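Local coordinates for profilin (Schizosaccharomyces pombe, PDB 3D9Y), which binds monomeric actin, restraining its polymerization at high concentration and promoting it at low concentration, and is essential for cytokinesis in fission yeast, at residues G15-A20 / L98-P103; V23-D28 / C90-L95. All coordinates share one frame; numbering follows the deposited sequence.

Both contacts lie on the antiparallel sheet of profilin and share strand 19-24: contact 1 (15-20 with 98-103) pairs its beginning with the end of strand 96-102, whereas contact 2 (23-28 with 90-95) joins the turn after it to the end of strand 86-92 and the loop that leads on to strand 96-102. Their centres stand about 17 Å apart, on opposite sides of the centre of the chain. Strand 96-102, central to contact 1, lies between the other two strands, and it meets contact 2 directly where Leu98 N comes 2.8 Å from Val91 O, a probable hydrogen bond. Val99 CG1 packs on Cys90 SG at 4.3 Å.

Contact 1: G15-A20 / L98-P103; sequences GKIDRA and LVSHYP
The antiparallel pairing of strands 19-24 and 96-102 begins in this contact, where Arg19 faces His101 as a hydrogen-bonded pair and Ala20 faces Ser100 as a non-hydrogen-bonded pair. The backbone of His101 makes both hydrogen bonds between the two segments: its N donates to Arg19 O at 2.9 Å with a nearly straight N-H...O angle of 167°, and its O accepts from Asp18 N, in the loop just before the strand, at 3.0 Å on a more bent path. With CG2 anti to the backbone N, that branch of Ile17 lies 3.3 Å from His101 O and also against Ser100 CB, while CD1, on the CG1 branch, reaches Ser100 OG at 3.6 Å. Ala20 and Ser100 point to one face of the sheet, where both, like Ile17, touch Leu11 of helix 3-12, and Ser100 OG is hydrogen-bonded to Thr115 OG1 of helix 108-125. On the other face, Arg19 and His101 run side by side in the same direction, CB to CB 3.9 Å, with guanidinium and imidazole planes 88° apart. Asp18 CG sits 3.8 Å from Pro103 CD as the two side chains pass in opposite directions. Ala20 CA approaches Val99 O at 3.1 Å in a CA-H...O contact. Such pairing of the first and last strands of the sequence, neighbours in the sheet, with the N- and C-terminal helices on one face, is characteristic of the profilin fold.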
loop_
_atom_site.group_PDB
_atom_site.type_symbol
_atom_site.label_atom_id
_atom_site.label_comp_id
_atom_site.label_asym_id
_atom_site.label_seq_id
_atom_site.Cartn_x
_atom_site.Cartn_y
_atom_site.Cartn_z
ATOM N N GLY A 15 13.756 -7.107 2.797
ATOM C CA GLY A 15 14.714 -6.147 3.350
ATOM C C GLY A 15 14.575 -4.733 2.801
ATOM O O GLY A 15 15.301 -3.832 3.222
ATOM N N LYS A 16 13.628 -4.526 1.883
ATOM C CA LYS A 16 13.435 -3.231 1.223
ATOM C C LYS A 16 12.169 -2.502 1.695
ATOM O O LYS A 16 12.016 -1.300 1.464
ATOM C CB LYS A 16 13.350 -3.418 -0.298
ATOM C CG LYS A 16 14.446 -4.281 -0.941
ATOM C CD LYS A 16 15.763 -3.575 -1.098
ATOM C CE LYS A 16 16.727 -4.435 -1.939
ATOM N NZ LYS A 16 18.005 -3.752 -2.234
ATOM N N ILE A 17 11.253 -3.245 2.311
ATOM C CA ILE A 17 9.969 -2.740 2.759
ATOM C C ILE A 17 9.889 -3.039 4.236
ATOM O O ILE A 17 9.965 -4.194 4.618
ATOM C CB ILE A 17 8.829 -3.440 2.019
ATOM C CG1 ILE A 17 8.820 -2.973 0.557
ATOM C CG2 ILE A 17 7.478 -3.170 2.697
ATOM C CD1 ILE A 17 7.975 -3.831 -0.379
ATOM N N ASP A 18 9.747 -2.001 5.054
ATOM C CA ASP A 18 9.913 -2.156 6.507
ATOM C C ASP A 18 8.591 -2.260 7.279
ATOM O O ASP A 18 8.575 -2.753 8.415
ATOM C CB ASP A 18 10.851 -1.076 7.078
ATOM C CG ASP A 18 10.293 0.326 6.961
ATOM O OD1 ASP A 18 9.366 0.537 6.168
ATOM O OD2 ASP A 18 10.788 1.227 7.670
ATOM N N ARG A 19 7.487 -1.836 6.660
ATOM C CA ARG A 19 6.139 -2.060 7.206
ATOM C C ARG A 19 5.194 -2.344 6.046
ATOM O O ARG A 19 5.419 -1.865 4.930
ATOM C CB ARG A 19 5.620 -0.851 8.009
ATOM C CG ARG A 19 6.668 -0.034 8.760
ATOM C CD ARG A 19 6.015 1.028 9.645
ATOM N NE ARG A 19 5.661 0.499 10.962
ATOM C CZ ARG A 19 4.889 1.121 11.855
ATOM N NH1 ARG A 19 4.367 2.319 11.603
ATOM N NH2 ARG A 19 4.640 0.539 13.020
ATOM N N ALA A 20 4.146 -3.121 6.302
ATOM C CA ALA A 20 3.193 -3.467 5.244
ATOM C C ALA A 20 1.835 -3.911 5.774
ATOM O O ALA A 20 1.697 -4.326 6.938
ATOM C CB ALA A 20 3.775 -4.539 4.320
ATOM N N LEU A 98 -2.505 -3.749 -1.634
ATOM C CA LEU A 98 -1.244 -3.942 -0.926
ATOM C C LEU A 98 -0.718 -2.564 -0.513
ATOM O O LEU A 98 -0.746 -1.636 -1.312
ATOM C CB LEU A 98 -0.233 -4.618 -1.841
ATOM C CG LEU A 98 -0.647 -5.938 -2.495
ATOM C CD1 LEU A 98 0.511 -6.513 -3.282
ATOM C CD2 LEU A 98 -1.132 -6.928 -1.472
ATOM N N VAL A 99 -0.296 -2.443 0.738
ATOM C CA VAL A 99 0.282 -1.217 1.271
ATOM C C VAL A 99 1.706 -1.508 1.775
ATOM O O VAL A 99 1.877 -2.273 2.729
ATOM C CB VAL A 99 -0.574 -0.694 2.422
ATOM C CG1 VAL A 99 -0.015 0.590 2.983
ATOM C CG2 VAL A 99 -2.021 -0.486 1.961
ATOM N N SER A 100 2.701 -0.867 1.160
ATOM C CA SER A 100 4.129 -1.045 1.512
ATOM C C SER A 100 4.807 0.273 1.908
ATOM O O SER A 100 4.799 1.211 1.136
ATOM C CB SER A 100 4.880 -1.633 0.307
ATOM O OG SER A 100 4.515 -2.990 0.075
ATOM N N HIS A 101 5.389 0.327 3.105
ATOM C CA HIS A 101 6.228 1.450 3.542
ATOM C C HIS A 101 7.699 1.096 3.305
ATOM O O HIS A 101 8.103 -0.043 3.564
ATOM C CB HIS A 101 5.986 1.723 5.041
ATOM C CG HIS A 101 6.731 2.904 5.581
ATOM N ND1 HIS A 101 6.131 4.126 5.809
ATOM C CD2 HIS A 101 8.021 3.043 5.971
ATOM C CE1 HIS A 101 7.021 4.967 6.302
ATOM N NE2 HIS A 101 8.177 4.336 6.406
ATOM N N TYR A 102 8.492 2.056 2.832
ATOM C CA TYR A 102 9.934 1.874 2.658
ATOM C C TYR A 102 10.758 2.979 3.349
ATOM O O TYR A 102 10.329 4.131 3.410
ATOM C CB TYR A 102 10.291 1.758 1.168
ATOM C CG TYR A 102 10.006 3.003 0.345
ATOM C CD1 TYR A 102 10.995 3.949 0.135
ATOM C CD2 TYR A 102 8.757 3.218 -0.239
ATOM C CE1 TYR A 102 10.762 5.092 -0.611
ATOM C CE2 TYR A 102 8.517 4.361 -0.999
ATOM C CZ TYR A 102 9.530 5.291 -1.181
ATOM O OH TYR A 102 9.329 6.441 -1.911
ATOM N N PRO A 103 11.932 2.617 3.906
ATOM C CA PRO A 103 12.852 3.561 4.543
ATOM C C PRO A 103 13.760 4.305 3.563
ATOM O O PRO A 103 13.759 4.008 2.372
ATOM C CB PRO A 103 13.701 2.648 5.425
ATOM C CG PRO A 103 13.789 1.401 4.644
ATOM C CD PRO A 103 12.435 1.233 4.019
#

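Contact 2: V23-D28 / C90-L95; sequences VSRAGD and CVATKL
Arg25 meets the end of strand 86-92 and the loop that follows with both its backbone and its side chain. Its N donates to Leu95 O at 2.9 Å; the N-H...O angle of 174° is almost straight, although the donor stands above the carbonyl plane, 47° out of it. The aliphatic part of Arg25 follows the same loop: CB lies 3.5 Å from Leu95 O, and CG lies 3.5 Å from Thr93 O. A bend at chi2 (-78°) takes CD out of line with the first part of the chain, and beyond it NE comes to 3.6 Å from Ala92 CB. Water 1 links the two segments, donating to Thr93 O at 2.9 Å and accepting a weak bond from Arg25 NH2. In the next shell, the type I turn Ser24-Gly27 is closed by Gly27 N donating to Ser24 O, and Ser24 OG accepts from Ala26 N at 3.2 Å in an ST turn. On the loop side, Thr93 OG1 is hydrogen-bonded to Tyr127 O and Cys96 N, while Phe51 of helix 41-52 touches both Arg25 and Ala92. An alanine here would probably leave water 1 without its guanidinium partner, and Ala92 CB and Thr93 O without the arginine chain that packs on them. One direct backbone bond therefore anchors the join, and the side chain adds van der Waals contacts and a weak water-mediated link.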
loop_
_atom_site.group_PDB
_atom_site.type_symbol
_atom_site.label_atom_id
_atom_site.label_comp_id
_atom_site.label_asym_id
_atom_site.label_seq_id
_atom_site.Cartn_x
_atom_site.Cartn_y
_atom_site.Cartn_z
ATOM N N VAL A 23 -5.267 -5.062 2.578
ATOM C CA VAL A 23 -6.622 -4.634 2.936
ATOM C C VAL A 23 -7.601 -4.925 1.797
ATOM O O VAL A 23 -7.197 -5.094 0.655
ATOM C CB VAL A 23 -6.645 -3.123 3.311
ATOM C CG1 VAL A 23 -5.650 -2.826 4.428
ATOM C CG2 VAL A 23 -6.332 -2.259 2.128
ATOM N N SER A 24 -8.895 -4.983 2.112
ATOM C CA SER A 24 -9.910 -5.248 1.093
ATOM C C SER A 24 -10.041 -4.089 0.093
ATOM O O SER A 24 -10.045 -2.930 0.497
ATOM C CB SER A 24 -11.270 -5.500 1.759
ATOM O OG SER A 24 -12.287 -5.616 0.779
ATOM N N ARG A 25 -10.164 -4.408 -1.202
ATOM C CA ARG A 25 -10.404 -3.389 -2.247
ATOM C C ARG A 25 -11.664 -2.561 -1.960
ATOM O O ARG A 25 -11.738 -1.388 -2.334
ATOM C CB ARG A 25 -10.552 -4.027 -3.644
ATOM C CG ARG A 25 -9.683 -3.428 -4.740
ATOM C CD ARG A 25 -10.202 -2.130 -5.291
ATOM N NE ARG A 25 -9.543 -1.759 -6.550
ATOM C CZ ARG A 25 -9.861 -0.698 -7.298
ATOM N NH1 ARG A 25 -10.848 0.118 -6.945
ATOM N NH2 ARG A 25 -9.187 -0.449 -8.423
ATOM N N ALA A 26 -12.656 -3.182 -1.319
ATOM C CA ALA A 26 -13.906 -2.495 -0.960
ATOM C C ALA A 26 -13.765 -1.571 0.258
ATOM O O ALA A 26 -14.676 -0.798 0.547
ATOM C CB ALA A 26 -15.022 -3.516 -0.715
ATOM N N GLY A 27 -12.647 -1.677 0.981
ATOM C CA GLY A 27 -12.368 -0.798 2.119
ATOM C C GLY A 27 -13.112 -1.182 3.388
ATOM O O GLY A 27 -13.294 -0.353 4.271
ATOM N N ASP A 28 -13.504 -2.450 3.479
ATOM C CA ASP A 28 -14.333 -2.965 4.576
ATOM C C ASP A 28 -13.536 -3.661 5.680
ATOM O O ASP A 28 -14.032 -3.794 6.797
ATOM C CB ASP A 28 -15.350 -3.971 4.030
ATOM C CG ASP A 28 -14.683 -5.134 3.311
ATOM O OD1 ASP A 28 -14.222 -4.923 2.172
ATOM O OD2 ASP A 28 -14.589 -6.240 3.883
ATOM N N CYS A 90 1.002 1.918 -2.597
ATOM C CA CYS A 90 -0.295 1.261 -2.499
ATOM C C CYS A 90 -0.714 0.759 -3.884
ATOM O O CYS A 90 -0.766 1.529 -4.832
ATOM C CB CYS A 90 -1.340 2.226 -1.979
ATOM S SG CYS A 90 -0.933 2.990 -0.403
ATOM N N VAL A 91 -1.048 -0.526 -3.978
ATOM C CA VAL A 91 -1.355 -1.132 -5.265
ATOM C C VAL A 91 -2.595 -2.010 -5.132
ATOM O O VAL A 91 -2.653 -2.908 -4.284
ATOM C CB VAL A 91 -0.180 -1.944 -5.805
ATOM C CG1 VAL A 91 -0.475 -2.435 -7.218
ATOM C CG2 VAL A 91 1.091 -1.096 -5.809
ATOM N N ALA A 92 -3.585 -1.743 -5.978
ATOM C CA ALA A 92 -4.850 -2.476 -5.938
ATOM C C ALA A 92 -4.830 -3.715 -6.838
ATOM O O ALA A 92 -4.332 -3.678 -7.968
ATOM C CB ALA A 92 -5.994 -1.544 -6.330
ATOM N N THR A 93 -5.369 -4.814 -6.322
ATOM C CA THR A 93 -5.596 -6.035 -7.104
ATOM C C THR A 93 -7.100 -6.132 -7.375
ATOM O O THR A 93 -7.820 -5.144 -7.216
ATOM C CB THR A 93 -5.063 -7.298 -6.369
ATOM O OG1 THR A 93 -5.838 -7.565 -5.191
ATOM C CG2 THR A 93 -3.612 -7.128 -5.985
ATOM N N LYS A 94 -7.588 -7.302 -7.783
ATOM C CA LYS A 94 -9.015 -7.464 -8.025
ATOM C C LYS A 94 -9.803 -7.302 -6.730
ATOM O O LYS A 94 -10.822 -6.614 -6.698
ATOM C CB LYS A 94 -9.306 -8.828 -8.658
ATOM C CG LYS A 94 -10.719 -8.960 -9.200
ATOM C CD LYS A 94 -10.966 -10.313 -9.853
ATOM C CE LYS A 94 -11.235 -11.404 -8.822
ATOM N NZ LYS A 94 -11.552 -12.726 -9.445
ATOM N N LEU A 95 -9.312 -7.926 -5.666
ATOM C CA LEU A 95 -10.015 -7.987 -4.389
ATOM C C LEU A 95 -9.325 -7.262 -3.228
ATOM O O LEU A 95 -9.933 -7.093 -2.172
ATOM C CB LEU A 95 -10.227 -9.456 -4.004
ATOM C CG LEU A 95 -10.979 -10.321 -5.021
ATOM C CD1 LEU A 95 -11.128 -11.735 -4.492
ATOM C CD2 LEU A 95 -12.343 -9.738 -5.371
HETATM O O HOH W 1 -8.653 -3.383 -9.348
#